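Side-chain contact in GTP binding regulator (Thermotoga maritima, PDB 1VR8), which is of unknown function but, having a fold similar to the Ran-binding protein Mog1p, may act as a GTP-binding regulator: residues Ala16-Leu19 / Asp20-Ile23. Sequence-based numbering, arbitrary orientation.
Sequences AYSL and DTAI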
ATOM      1  N   ALA A  16      16.358   1.871  -0.838  1.00 26.31           N
ATOM      2  CA  ALA A  16      16.884   2.293  -2.141  1.00 26.50           C
ATOM      3  C   ALA A  16      16.049   1.837  -3.335  1.00 26.38           C
ATOM      4  O   ALA A  16      16.349   2.198  -4.450  1.00 25.42           O
ATOM      5  CB  ALA A  16      18.333   1.801  -2.341  1.00 30.53           C
ATOM      6  N   TYR A  17      15.011   1.053  -3.117  1.00 23.97           N
ATOM      7  CA  TYR A  17      14.330   0.359  -4.209  1.00 24.51           C
ATOM      8  C   TYR A  17      13.458   1.355  -4.993  1.00 25.53           C
ATOM      9  O   TYR A  17      12.917   2.287  -4.409  1.00 25.69           O
ATOM     10  CB  TYR A  17      13.426  -0.691  -3.606  1.00 28.50           C
ATOM     11  CG  TYR A  17      13.097  -1.908  -4.435  1.00 27.27           C
ATOM     12  CD1 TYR A  17      14.013  -2.961  -4.545  1.00 28.48           C
ATOM     13  CD2 TYR A  17      11.849  -2.059  -5.019  1.00 30.05           C
ATOM     14  CE1 TYR A  17      13.685  -4.112  -5.260  1.00 32.55           C
ATOM     15  CE2 TYR A  17      11.518  -3.205  -5.765  1.00 29.92           C
ATOM     16  CZ  TYR A  17      12.435  -4.227  -5.867  1.00 31.55           C
ATOM     17  OH  TYR A  17      12.082  -5.376  -6.574  1.00 34.07           O
ATOM     18  N   SER A  18      13.361   1.154  -6.308  1.00 24.10           N
ATOM     19  CA  SER A  18      12.511   1.956  -7.172  1.00 26.06           C
ATOM     20  C   SER A  18      11.030   1.797  -6.871  1.00 24.55           C
ATOM     21  O   SER A  18      10.524   0.690  -6.689  1.00 25.19           O
ATOM     22  CB  SER A  18      12.788   1.569  -8.639  1.00 26.45           C
ATOM     23  OG  SER A  18      11.723   1.881  -9.491  1.00 28.38           O
ATOM     24  N   LEU A  19      10.313   2.914  -6.854  1.00 27.46           N
ATOM     25  CA  LEU A  19       8.870   2.876  -6.699  1.00 25.09           C
ATOM     26  C   LEU A  19       8.218   2.049  -7.823  1.00 23.05           C
ATOM     27  O   LEU A  19       7.304   1.239  -7.592  1.00 25.00           O
ATOM     28  CB  LEU A  19       8.311   4.291  -6.646  1.00 27.95           C
ATOM     29  CG  LEU A  19       6.785   4.364  -6.478  1.00 30.26           C
ATOM     30  CD1 LEU A  19       6.428   5.528  -5.605  1.00 31.24           C
ATOM     31  CD2 LEU A  19       6.117   4.499  -7.811  1.00 32.74           C
ATOM     32  N   ASP A  20       8.686   2.257  -9.049  1.00 23.55           N
ATOM     33  CA  ASP A  20       8.138   1.510 -10.178  1.00 24.34           C
ATOM     34  C   ASP A  20       8.347   0.020  -9.994  1.00 24.33           C
ATOM     35  O   ASP A  20       7.432  -0.798 -10.195  1.00 24.35           O
ATOM     36  CB  ASP A  20       8.793   1.980 -11.475  1.00 24.85           C
ATOM     37  CG  ASP A  20       8.229   3.300 -11.988  1.00 33.10           C
ATOM     38  OD1 ASP A  20       7.295   3.864 -11.380  1.00 36.56           O
ATOM     39  OD2 ASP A  20       8.747   3.781 -13.029  1.00 35.56           O
ATOM     40  N   THR A  21       9.551  -0.362  -9.599  1.00 25.48           N
ATOM     41  CA  THR A  21       9.841  -1.776  -9.433  1.00 25.30           C
ATOM     42  C   THR A  21       9.025  -2.364  -8.294  1.00 25.35           C
ATOM     43  O   THR A  21       8.568  -3.492  -8.382  1.00 24.66           O
ATOM     44  CB  THR A  21      11.365  -2.036  -9.274  1.00 27.52           C
ATOM     45  OG1 THR A  21      12.064  -1.331 -10.310  1.00 26.72           O
ATOM     46  CG2 THR A  21      11.631  -3.511  -9.444  1.00 30.62           C
ATOM     47  N   ALA A  22       8.747  -1.564  -7.269  1.00 25.96           N
ATOM     48  CA  ALA A  22       7.886  -1.986  -6.174  1.00 25.76           C
ATOM     49  C   ALA A  22       6.469  -2.384  -6.648  1.00 25.60           C
ATOM     50  O   ALA A  22       5.841  -3.233  -6.049  1.00 25.90           O
ATOM     51  CB  ALA A  22       7.787  -0.930  -5.152  1.00 26.78           C
ATOM     52  N   ILE A  23       5.988  -1.777  -7.722  1.00 20.85           N
ATOM     53  CA  ILE A  23       4.724  -2.202  -8.335  1.00 22.34           C
ATOM     54  C   ILE A  23       4.913  -3.432  -9.211  1.00 22.08           C
ATOM     55  O   ILE A  23       4.202  -4.460  -9.090  1.00 23.17           O
ATOM     56  CB  ILE A  23       4.146  -1.050  -9.182  1.00 23.20           C
ATOM     57  CG1 ILE A  23       3.744   0.128  -8.275  1.00 24.84           C
ATOM     58  CG2 ILE A  23       2.975  -1.516 -10.019  1.00 26.09           C
ATOM     59  CD1 ILE A  23       3.471   1.374  -8.989  1.00 25.20           C
TER
HETATM   60  O   HOH W   1      12.614   1.461 -12.028  1.00 27.67           O
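Tyr17 sets the CD2-CE2 edge of its ring against the first turn of helix 19-24, crossing the Thr21 side chain at about a right angle. Two distances define the contact: Tyr17 OH lies 3.5 Å from Thr21 CG2, and Tyr17 CE2 comes within 3.6 Å of Ala22 N, which sits at the ring edge, near its plane. With CG swung opposite the backbone N (chi1 -153°), the torsion carries that edge alongside the turn. Cutting this residue back to alanine is likely to leave the Thr21 methyl without its aromatic neighbour and open a gap beside Ala22, where CD2 now packs against Ala22 CB.

Ser18 is the N-cap. Its OG accepts from Thr21 N at 3.1 Å, and the N-H...O angle of 167° shows a nearly straight bond, giving an acceptor to one of the first-turn amides, which have no carbonyl of a preceding turn to bond to. A water 2.7 Å from Ser18 OG also makes a weak bond to Thr21 OG1. Regular helical bonding follows at once, from Ala22 N to Ser18 O (2.9 Å) and, longer, from Ile23 N to Leu19 O (3.3 Å). Leu19 CD2 meets Ile23 CD1 at 4.3 Å, one turn apart.

These two side chains pack helix 19-24 onto strands 45-56 and 59-67, through Lys50 and Val65; Asp20 OD1 adds a salt bridge to Lys50, while Tyr17 and Ala22 touch Trp116 of strand 116-122.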